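Local coordinates for protein PpBBE-like 1 D396N (Physcomitrella patens subsp. patens, PDB 6EO5) that is a variant of the moss berberine bridge enzyme homologue, a flavin-dependent cellobiose oxidase in its parent form, at residues C17-A23 with Q59-A63; T167-V173 with Y194-G199; A255-P261 with A361-L367. All coordinates share one frame; numbering follows the deposited sequence.

Interaction 1 (C17-A23 with Q59-A63); sequences CLAKGGA and QVQNA
N62 enters a hollow between C17, L18, K20 and G21, a knob-into-hole fit that joins two helices running nearly antiparallel, the axes of these two short segments 8.9 Å apart at an angle of 171°. CB of N62 passes G21 CA, and with CG swung opposite the backbone N (chi1 169°) the amide is carried straight at the last turn of the other helix. CG rests 3.8 Å from G21 CA. G21, with no side chain, lets CG come this near; a CB there would probably collide with it. At the tip the two branches part: OD1 turns to L18, lying 3.5 Å from L18 CD2 and equally near its CA, while ND2 lies over the backbone, between the C17 carbonyl and the G21 N-H. Neither ND2 approach is a hydrogen bond, and ND2 and the G21 N are both donors, so the fit here appears to rest on shape more than on polar bonds.

Farther along, L18 CD2 also meets A63, 4.3 Å from its CB. Q59 reaches across to the end of helix 14-21, where G22 takes a positive phi, and its NE2 gives a long, weak bond of 3.5 Å to G21 O. The OE1 of Q59 lies against A23 CB but has its polar partner in the backbone N of T55.

The disulfide from C17 to C66 staples the same two helices together. Beneath them lies the mixed sheet of the FAD-binding domain: L18 and A63 press on L95 of strand 95-98, and A23 and A63 on V52 of strand 50-53.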
loop_
_atom_site.group_PDB
_atom_site.type_symbol
_atom_site.label_atom_id
_atom_site.label_comp_id
_atom_site.label_asym_id
_atom_site.label_seq_id
_atom_site.Cartn_x
_atom_site.Cartn_y
_atom_site.Cartn_z
ATOM N N CYS A 17 28.553 -4.522 -18.232
ATOM C CA CYS A 17 27.324 -4.381 -19.002
ATOM C C CYS A 17 26.578 -3.106 -18.620
ATOM O O CYS A 17 26.266 -2.275 -19.481
ATOM C CB CYS A 17 26.443 -5.612 -18.810
ATOM S SG CYS A 17 25.078 -5.662 -19.986
ATOM N N LEU A 18 26.291 -2.926 -17.325
ATOM C CA LEU A 18 25.541 -1.746 -16.895
ATOM C C LEU A 18 26.296 -0.455 -17.187
ATOM O O LEU A 18 25.673 0.586 -17.435
ATOM C CB LEU A 18 25.215 -1.831 -15.401
ATOM C CG LEU A 18 24.341 -2.991 -14.920
ATOM C CD1 LEU A 18 24.491 -3.135 -13.420
ATOM C CD2 LEU A 18 22.887 -2.781 -15.302
ATOM N N ALA A 19 27.633 -0.498 -17.163
ATOM C CA ALA A 19 28.414 0.703 -17.442
ATOM C C ALA A 19 28.131 1.255 -18.835
ATOM O O ALA A 19 28.249 2.465 -19.049
ATOM C CB ALA A 19 29.905 0.411 -17.273
ATOM N N LYS A 20 27.753 0.395 -19.789
ATOM C CA LYS A 20 27.388 0.868 -21.123
ATOM C C LYS A 20 26.226 1.851 -21.063
ATOM O O LYS A 20 26.207 2.847 -21.798
ATOM C CB LYS A 20 27.019 -0.308 -22.033
ATOM C CG LYS A 20 28.090 -1.386 -22.209
ATOM C CD LYS A 20 27.654 -2.400 -23.273
ATOM C CE LYS A 20 28.549 -3.632 -23.295
ATOM N NZ LYS A 20 29.981 -3.274 -23.511
ATOM N N GLY A 21 25.245 1.587 -20.195
ATOM C CA GLY A 21 24.070 2.438 -20.126
ATOM C C GLY A 21 24.305 3.763 -19.438
ATOM O O GLY A 21 23.610 4.744 -19.727
ATOM N N GLY A 22 25.263 3.812 -18.514
ATOM C CA GLY A 22 25.669 5.044 -17.883
ATOM C C GLY A 22 24.918 5.424 -16.626
ATOM O O GLY A 22 25.205 6.484 -16.054
ATOM N N ALA A 23 23.970 4.611 -16.172
ATOM C CA ALA A 23 23.286 4.938 -14.934
ATOM C C ALA A 23 24.234 4.773 -13.749
ATOM O O ALA A 23 25.215 4.027 -13.807
ATOM C CB ALA A 23 22.055 4.056 -14.753
ATOM N N GLN A 59 18.052 3.659 -19.814
ATOM C CA GLN A 59 18.841 2.991 -18.785
ATOM C C GLN A 59 18.060 1.854 -18.134
ATOM O O GLN A 59 18.643 0.826 -17.755
ATOM C CB GLN A 59 19.300 4.009 -17.745
ATOM C CG GLN A 59 20.266 5.026 -18.301
ATOM C CD GLN A 59 20.698 6.024 -17.266
ATOM O OE1 GLN A 59 20.086 6.133 -16.204
ATOM N NE2 GLN A 59 21.764 6.759 -17.557
ATOM N N VAL A 60 16.742 2.022 -17.992
ATOM C CA VAL A 60 15.904 0.906 -17.568
ATOM C C VAL A 60 16.047 -0.244 -18.551
ATOM O O VAL A 60 16.274 -1.395 -18.160
ATOM C CB VAL A 60 14.439 1.353 -17.421
ATOM C CG1 VAL A 60 13.560 0.159 -17.079
ATOM C CG2 VAL A 60 14.316 2.419 -16.348
ATOM N N GLN A 61 15.945 0.058 -19.851
ATOM C CA GLN A 61 16.147 -0.961 -20.876
ATOM C C GLN A 61 17.524 -1.606 -20.769
ATOM O O GLN A 61 17.671 -2.811 -21.023
ATOM C CB GLN A 61 15.944 -0.348 -22.256
ATOM C CG GLN A 61 14.485 -0.137 -22.593
ATOM C CD GLN A 61 14.276 0.818 -23.743
ATOM O OE1 GLN A 61 14.957 1.849 -23.842
ATOM N NE2 GLN A 61 13.323 0.493 -24.620
ATOM N N ASN A 62 18.539 -0.830 -20.379
ATOM C CA ASN A 62 19.871 -1.394 -20.210
ATOM C C ASN A 62 19.898 -2.392 -19.065
ATOM O O ASN A 62 20.450 -3.492 -19.201
ATOM C CB ASN A 62 20.888 -0.289 -19.957
ATOM C CG ASN A 62 22.222 -0.836 -19.511
ATOM O OD1 ASN A 62 22.473 -1.000 -18.320
ATOM N ND2 ASN A 62 23.083 -1.139 -20.471
ATOM N N ALA A 63 19.320 -2.017 -17.917
ATOM C CA ALA A 63 19.295 -2.920 -16.769
ATOM C C ALA A 63 18.556 -4.214 -17.098
ATOM O O ALA A 63 19.014 -5.305 -16.742
ATOM C CB ALA A 63 18.663 -2.220 -15.562
#

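Interaction 2 (T167-V173 with Y194-G199); sequences TDNILEV and YFAIRG
I197 supplies the bump and I170 and V173 the hollow where helix 191-200 lies across the strand, the axes of the two short segments crossing at 115° and 9.4 Å apart. The CD1 methyl of I197 lodges between the two strand residues, 3.7 Å from I170 CG2 and 3.6 Å from V173 CG1. I197 and V173 meet tip to tip, whereas I197 and I170 come together at a slant. Because CG1 of I197 stands between its own backbone N and carbonyl carbon (chi1 65°), the branch is raised off the helix toward the strand.

Beside this apolar plug, the Y194 ring slides past I170 in the opposite sense, its CE1 near I170 CG2, and runs on to the backbone, just before the classic beta bulge that L171 and E172 form opposite T212. There OH donates to I170 O at 2.6 Å, with the acceptor at the ring edge and the donor tilted 18° from the carbonyl plane. One ring face is covered by R198, whose bent chain makes a weak but nearly straight bond from NH1 to Y194 O. At the far end T167 OG1 lies beside R198 CA and hydrogen-bonds to the A151 carbonyl.

A phenylalanine in place of Y194 would probably keep the ring filling its space but leave I170 O without this donor at the start of the strand. The chemistry is thus divided: the packing of I170, V173 and I197 is apolar, and the Y194 hydroxyl adds one directional bond that probably limits sliding along the strand.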
loop_
_atom_site.group_PDB
_atom_site.type_symbol
_atom_site.label_atom_id
_atom_site.label_comp_id
_atom_site.label_asym_id
_atom_site.label_seq_id
_atom_site.Cartn_x
_atom_site.Cartn_y
_atom_site.Cartn_z
ATOM N N THR A 167 -5.210 2.552 -7.141
ATOM C CA THR A 167 -5.219 1.720 -8.337
ATOM C C THR A 167 -6.442 2.023 -9.195
ATOM O O THR A 167 -6.358 1.989 -10.424
ATOM C CB THR A 167 -5.125 0.224 -7.945
ATOM O OG1 THR A 167 -4.365 -0.494 -8.927
ATOM C CG2 THR A 167 -6.501 -0.440 -7.786
ATOM N N ASP A 168 -7.560 2.397 -8.573
ATOM C CA ASP A 168 -8.763 2.754 -9.312
ATOM C C ASP A 168 -8.604 4.032 -10.121
ATOM O O ASP A 168 -9.475 4.340 -10.946
ATOM C CB ASP A 168 -9.938 2.934 -8.347
ATOM C CG ASP A 168 -10.492 1.621 -7.829
ATOM O OD1 ASP A 168 -10.478 0.630 -8.589
ATOM O OD2 ASP A 168 -10.963 1.598 -6.665
ATOM N N ASN A 169 -7.547 4.805 -9.879
ATOM C CA ASN A 169 -7.349 6.087 -10.536
ATOM C C ASN A 169 -6.176 6.060 -11.503
ATOM O O ASN A 169 -5.812 7.103 -12.060
ATOM C CB ASN A 169 -7.160 7.191 -9.495
ATOM C CG ASN A 169 -8.448 7.547 -8.792
ATOM O OD1 ASN A 169 -9.241 8.322 -9.311
ATOM N ND2 ASN A 169 -8.670 6.975 -7.607
ATOM N N ILE A 170 -5.555 4.896 -11.684
ATOM C CA ILE A 170 -4.598 4.715 -12.762
ATOM C C ILE A 170 -5.362 4.769 -14.079
ATOM O O ILE A 170 -6.216 3.918 -14.355
ATOM C CB ILE A 170 -3.834 3.394 -12.606
ATOM C CG1 ILE A 170 -2.980 3.404 -11.331
ATOM C CG2 ILE A 170 -3.001 3.118 -13.846
ATOM C CD1 ILE A 170 -2.267 2.074 -11.037
ATOM N N LEU A 171 -5.086 5.795 -14.882
ATOM C CA LEU A 171 -5.667 5.911 -16.210
ATOM C C LEU A 171 -4.778 5.292 -17.276
ATOM O O LEU A 171 -5.283 4.908 -18.343
ATOM C CB LEU A 171 -5.922 7.385 -16.553
ATOM C CG LEU A 171 -7.118 8.120 -15.950
ATOM C CD1 LEU A 171 -6.939 9.597 -16.132
ATOM C CD2 LEU A 171 -8.400 7.679 -16.627
ATOM N N GLU A 172 -3.480 5.165 -16.991
ATOM C CA GLU A 172 -2.502 4.670 -17.942
ATOM C C GLU A 172 -1.163 4.502 -17.235
ATOM O O GLU A 172 -0.830 5.274 -16.334
ATOM C CB GLU A 172 -2.362 5.632 -19.124
ATOM C CG GLU A 172 -1.409 5.169 -20.203
ATOM C CD GLU A 172 -1.018 6.277 -21.166
ATOM O OE1 GLU A 172 -1.819 6.583 -22.079
ATOM O OE2 GLU A 172 0.094 6.843 -21.002
ATOM N N VAL A 173 -0.403 3.485 -17.649
ATOM C CA VAL A 173 0.988 3.322 -17.242
ATOM C C VAL A 173 1.849 3.173 -18.485
ATOM O O VAL A 173 1.373 2.819 -19.567
ATOM C CB VAL A 173 1.230 2.098 -16.320
ATOM C CG1 VAL A 173 0.603 2.302 -14.963
ATOM C CG2 VAL A 173 0.718 0.830 -16.974
ATOM N N TYR A 194 -3.251 -3.606 -18.864
ATOM C CA TYR A 194 -3.867 -2.561 -18.059
ATOM C C TYR A 194 -4.700 -3.164 -16.932
ATOM O O TYR A 194 -4.694 -2.657 -15.808
ATOM C CB TYR A 194 -4.704 -1.644 -18.959
ATOM C CG TYR A 194 -5.367 -0.470 -18.263
ATOM C CD1 TYR A 194 -4.617 0.478 -17.566
ATOM C CD2 TYR A 194 -6.748 -0.297 -18.328
ATOM C CE1 TYR A 194 -5.235 1.563 -16.939
ATOM C CE2 TYR A 194 -7.373 0.780 -17.713
ATOM C CZ TYR A 194 -6.615 1.698 -17.018
ATOM O OH TYR A 194 -7.258 2.746 -16.406
ATOM N N PHE A 195 -5.411 -4.253 -17.214
ATOM C CA PHE A 195 -6.114 -4.991 -16.163
ATOM C C PHE A 195 -5.146 -5.498 -15.094
ATOM O O PHE A 195 -5.394 -5.349 -13.889
ATOM C CB PHE A 195 -6.882 -6.146 -16.802
ATOM C CG PHE A 195 -7.535 -7.067 -15.834
ATOM C CD1 PHE A 195 -6.824 -8.118 -15.262
ATOM C CD2 PHE A 195 -8.878 -6.937 -15.545
ATOM C CE1 PHE A 195 -7.425 -8.993 -14.386
ATOM C CE2 PHE A 195 -9.496 -7.815 -14.664
ATOM C CZ PHE A 195 -8.764 -8.842 -14.083
ATOM N N ALA A 196 -4.030 -6.092 -15.519
ATOM C CA ALA A 196 -3.124 -6.731 -14.571
ATOM C C ALA A 196 -2.491 -5.727 -13.610
ATOM O O ALA A 196 -2.320 -6.032 -12.420
ATOM C CB ALA A 196 -2.038 -7.503 -15.321
ATOM N N ILE A 197 -2.108 -4.541 -14.099
ATOM C CA ILE A 197 -1.303 -3.648 -13.265
ATOM C C ILE A 197 -2.158 -2.934 -12.220
ATOM O O ILE A 197 -1.614 -2.408 -11.241
ATOM C CB ILE A 197 -0.501 -2.630 -14.108
ATOM C CG1 ILE A 197 -1.423 -1.659 -14.848
ATOM C CG2 ILE A 197 0.435 -3.319 -15.095
ATOM C CD1 ILE A 197 -1.695 -0.358 -14.080
ATOM N N ARG A 198 -3.481 -2.905 -12.398
ATOM C CA ARG A 198 -4.403 -2.350 -11.408
ATOM C C ARG A 198 -4.726 -3.397 -10.335
ATOM O O ARG A 198 -5.846 -3.902 -10.221
ATOM C CB ARG A 198 -5.670 -1.855 -12.094
ATOM C CG ARG A 198 -5.513 -0.523 -12.797
ATOM C CD ARG A 198 -6.049 -0.549 -14.225
ATOM N NE ARG A 198 -7.464 -0.200 -14.349
ATOM C CZ ARG A 198 -8.348 -0.899 -15.059
ATOM N NH1 ARG A 198 -7.971 -1.985 -15.718
ATOM N NH2 ARG A 198 -9.609 -0.500 -15.125
ATOM N N GLY A 199 -3.716 -3.711 -9.522
ATOM C CA GLY A 199 -3.894 -4.701 -8.479
ATOM C C GLY A 199 -2.823 -5.781 -8.399
ATOM O O GLY A 199 -2.567 -6.328 -7.320
#

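Interaction 3 (A255-P261 with A361-L367); sequences AAFYMDP and AYFIYNL
F257 and Y365 form a hydrogen-bonded antiparallel pair, with F257 N to Y365 O at 3.0 Å and Y365 N to F257 O at 2.8 Å, the second in the carbonyl plane. Their rings lie side by side and point the same way, Y365 CD1 meeting the edge of the F257 ring. L367 N extends the pairing to A255 O, but the bonds between M259 and F363 are weak.

On the opposite face, CG of Y258 lies opposite its backbone N (chi1 172°), which carries the ring across Y362 at about a right angle: Y258 CE2 touches Y362 CB at 3.6 Å, and CD2 meets I364 CG1. The Y258 hydroxyl donates to the anti lone pair of D260 OD2 (2.6 Å), which probably limits the ring's freedom, and W266 stacks on it from the next strand. This face also carries N366, its side chain about 5 Å from the FAD.

Both strands are central in the seven-stranded antiparallel sheet typical of the substrate domain of this flavoenzyme family, between strands 264-271 and 391-398. Helices back the F257 and Y365 face: F242 and F239 come from helix 235-246, M355 and M351 from helix 345-355, and Y415 from helix 405-420.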
loop_
_atom_site.group_PDB
_atom_site.type_symbol
_atom_site.label_atom_id
_atom_site.label_comp_id
_atom_site.label_asym_id
_atom_site.label_seq_id
_atom_site.Cartn_x
_atom_site.Cartn_y
_atom_site.Cartn_z
ATOM N N ALA A 255 -12.516 6.128 7.391
ATOM C CA ALA A 255 -12.080 5.967 8.766
ATOM C C ALA A 255 -11.350 4.649 8.914
ATOM O O ALA A 255 -11.501 3.732 8.105
ATOM C CB ALA A 255 -13.252 6.019 9.760
ATOM N N ALA A 256 -10.555 4.571 9.972
ATOM C CA ALA A 256 -9.823 3.371 10.332
ATOM C C ALA A 256 -9.881 3.226 11.839
ATOM O O ALA A 256 -9.828 4.223 12.564
ATOM C CB ALA A 256 -8.364 3.422 9.865
ATOM N N PHE A 257 -10.008 1.994 12.306
ATOM C CA PHE A 257 -9.977 1.699 13.728
ATOM C C PHE A 257 -8.620 1.094 14.107
ATOM O O PHE A 257 -7.991 0.379 13.317
ATOM C CB PHE A 257 -11.127 0.752 14.083
ATOM C CG PHE A 257 -11.386 0.623 15.553
ATOM C CD1 PHE A 257 -12.308 1.451 16.181
ATOM C CD2 PHE A 257 -10.728 -0.349 16.310
ATOM C CE1 PHE A 257 -12.560 1.326 17.542
ATOM C CE2 PHE A 257 -10.984 -0.482 17.667
ATOM C CZ PHE A 257 -11.902 0.357 18.282
ATOM N N TYR A 258 -8.168 1.394 15.326
ATOM C CA TYR A 258 -6.879 0.934 15.818
ATOM C C TYR A 258 -7.049 0.302 17.195
ATOM O O TYR A 258 -7.967 0.632 17.945
ATOM C CB TYR A 258 -5.859 2.089 15.870
ATOM C CG TYR A 258 -4.542 1.756 16.543
ATOM C CD1 TYR A 258 -4.425 1.767 17.940
ATOM C CD2 TYR A 258 -3.406 1.465 15.797
ATOM C CE1 TYR A 258 -3.232 1.459 18.572
ATOM C CE2 TYR A 258 -2.193 1.157 16.427
ATOM C CZ TYR A 258 -2.119 1.160 17.812
ATOM O OH TYR A 258 -0.939 0.866 18.457
ATOM N N MET A 259 -6.133 -0.599 17.527
ATOM C CA MET A 259 -6.222 -1.423 18.722
ATOM C C MET A 259 -4.857 -2.069 18.917
ATOM O O MET A 259 -4.207 -2.421 17.933
ATOM C CB MET A 259 -7.325 -2.471 18.531
ATOM C CG MET A 259 -7.555 -3.435 19.643
ATOM S SD MET A 259 -8.811 -4.653 19.171
ATOM C CE MET A 259 -10.203 -3.597 18.817
ATOM N N ASP A 260 -4.406 -2.196 20.161
ATOM C CA ASP A 260 -3.123 -2.849 20.399
ATOM C C ASP A 260 -3.130 -3.467 21.794
ATOM O O ASP A 260 -3.998 -3.143 22.615
ATOM C CB ASP A 260 -1.946 -1.874 20.182
ATOM C CG ASP A 260 -1.770 -0.854 21.296
ATOM O OD1 ASP A 260 -1.993 -1.169 22.487
ATOM O OD2 ASP A 260 -1.361 0.280 20.966
ATOM N N PRO A 261 -2.200 -4.395 22.081
ATOM C CA PRO A 261 -2.298 -5.191 23.324
ATOM C C PRO A 261 -2.035 -4.412 24.602
ATOM O O PRO A 261 -2.315 -4.937 25.685
ATOM C CB PRO A 261 -1.243 -6.291 23.131
ATOM C CG PRO A 261 -0.984 -6.315 21.652
ATOM C CD PRO A 261 -1.135 -4.905 21.200
ATOM N N ALA A 361 2.747 -5.304 19.276
ATOM C CA ALA A 361 2.016 -5.491 18.027
ATOM C C ALA A 361 0.962 -4.391 17.891
ATOM O O ALA A 361 0.665 -3.667 18.848
ATOM C CB ALA A 361 1.350 -6.865 17.974
ATOM N N TYR A 362 0.382 -4.266 16.694
ATOM C CA TYR A 362 -0.758 -3.373 16.518
ATOM C C TYR A 362 -1.663 -3.884 15.399
ATOM O O TYR A 362 -1.290 -4.763 14.617
ATOM C CB TYR A 362 -0.309 -1.931 16.269
ATOM C CG TYR A 362 0.537 -1.716 15.043
ATOM C CD1 TYR A 362 -0.043 -1.407 13.827
ATOM C CD2 TYR A 362 1.917 -1.778 15.110
ATOM C CE1 TYR A 362 0.738 -1.196 12.703
ATOM C CE2 TYR A 362 2.703 -1.568 13.996
ATOM C CZ TYR A 362 2.114 -1.281 12.791
ATOM O OH TYR A 362 2.889 -1.055 11.663
ATOM N N PHE A 363 -2.879 -3.326 15.352
ATOM C CA PHE A 363 -3.970 -3.829 14.512
ATOM C C PHE A 363 -4.826 -2.664 14.022
ATOM O O PHE A 363 -5.350 -1.893 14.837
ATOM C CB PHE A 363 -4.811 -4.840 15.294
ATOM C CG PHE A 363 -3.996 -5.967 15.861
ATOM C CD1 PHE A 363 -3.347 -5.828 17.087
ATOM C CD2 PHE A 363 -3.835 -7.156 15.153
ATOM C CE1 PHE A 363 -2.556 -6.858 17.600
ATOM C CE2 PHE A 363 -3.057 -8.188 15.675
ATOM C CZ PHE A 363 -2.423 -8.036 16.896
ATOM N N ILE A 364 -4.975 -2.539 12.699
ATOM C CA ILE A 364 -5.609 -1.387 12.062
ATOM C C ILE A 364 -6.664 -1.893 11.084
ATOM O O ILE A 364 -6.395 -2.803 10.293
ATOM C CB ILE A 364 -4.569 -0.508 11.336
ATOM C CG1 ILE A 364 -3.501 -0.021 12.310
ATOM C CG2 ILE A 364 -5.216 0.678 10.589
ATOM C CD1 ILE A 364 -2.431 0.792 11.636
ATOM N N TYR A 365 -7.853 -1.278 11.109
ATOM C CA TYR A 365 -9.019 -1.751 10.360
ATOM C C TYR A 365 -9.468 -0.644 9.417
ATOM O O TYR A 365 -10.090 0.327 9.858
ATOM C CB TYR A 365 -10.153 -2.145 11.308
ATOM C CG TYR A 365 -9.761 -3.123 12.405
ATOM C CD1 TYR A 365 -8.993 -2.715 13.491
ATOM C CD2 TYR A 365 -10.182 -4.449 12.370
ATOM C CE1 TYR A 365 -8.641 -3.608 14.501
ATOM C CE2 TYR A 365 -9.837 -5.345 13.380
ATOM C CZ TYR A 365 -9.066 -4.918 14.442
ATOM O OH TYR A 365 -8.722 -5.794 15.455
ATOM N N ASN A 366 -9.160 -0.776 8.126
ATOM C CA ASN A 366 -9.556 0.222 7.131
ATOM C C ASN A 366 -10.979 -0.048 6.672
ATOM O O ASN A 366 -11.282 -1.154 6.221
ATOM C CB ASN A 366 -8.623 0.198 5.928
ATOM C CG ASN A 366 -7.238 0.655 6.263
ATOM O OD1 ASN A 366 -7.023 1.305 7.282
ATOM N ND2 ASN A 366 -6.279 0.326 5.400
ATOM N N LEU A 367 -11.843 0.960 6.751
ATOM C CA LEU A 367 -13.246 0.761 6.420
ATOM C C LEU A 367 -13.448 0.815 4.908
ATOM O O LEU A 367 -12.977 1.745 4.246
ATOM C CB LEU A 367 -14.102 1.818 7.113
ATOM C CG LEU A 367 -15.593 1.732 6.812
ATOM C CD1 LEU A 367 -16.184 0.550 7.562
ATOM C CD2 LEU A 367 -16.300 3.038 7.167
#

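How the interactions relate
From the N terminus the three contacts follow in series, none nesting within or crossing another. Interaction 1 closes a loop of 35 residues and brings helix 57-70 back onto the first helix, 14-21, at the outer end of the FAD-binding part. Interaction 2 closes the shortest loop, 20 residues that include strand 182-186, and lays helix 191-200 over strand 170-176. That strand also receives V60 and Q61 on V176, so it links the surroundings of interactions 1 and 2. Interaction 3 spans 99 residues and joins two neighbouring strands of the seven-stranded antiparallel sheet; its centre lies about 28 Å from that of interaction 2, across the middle of the chain.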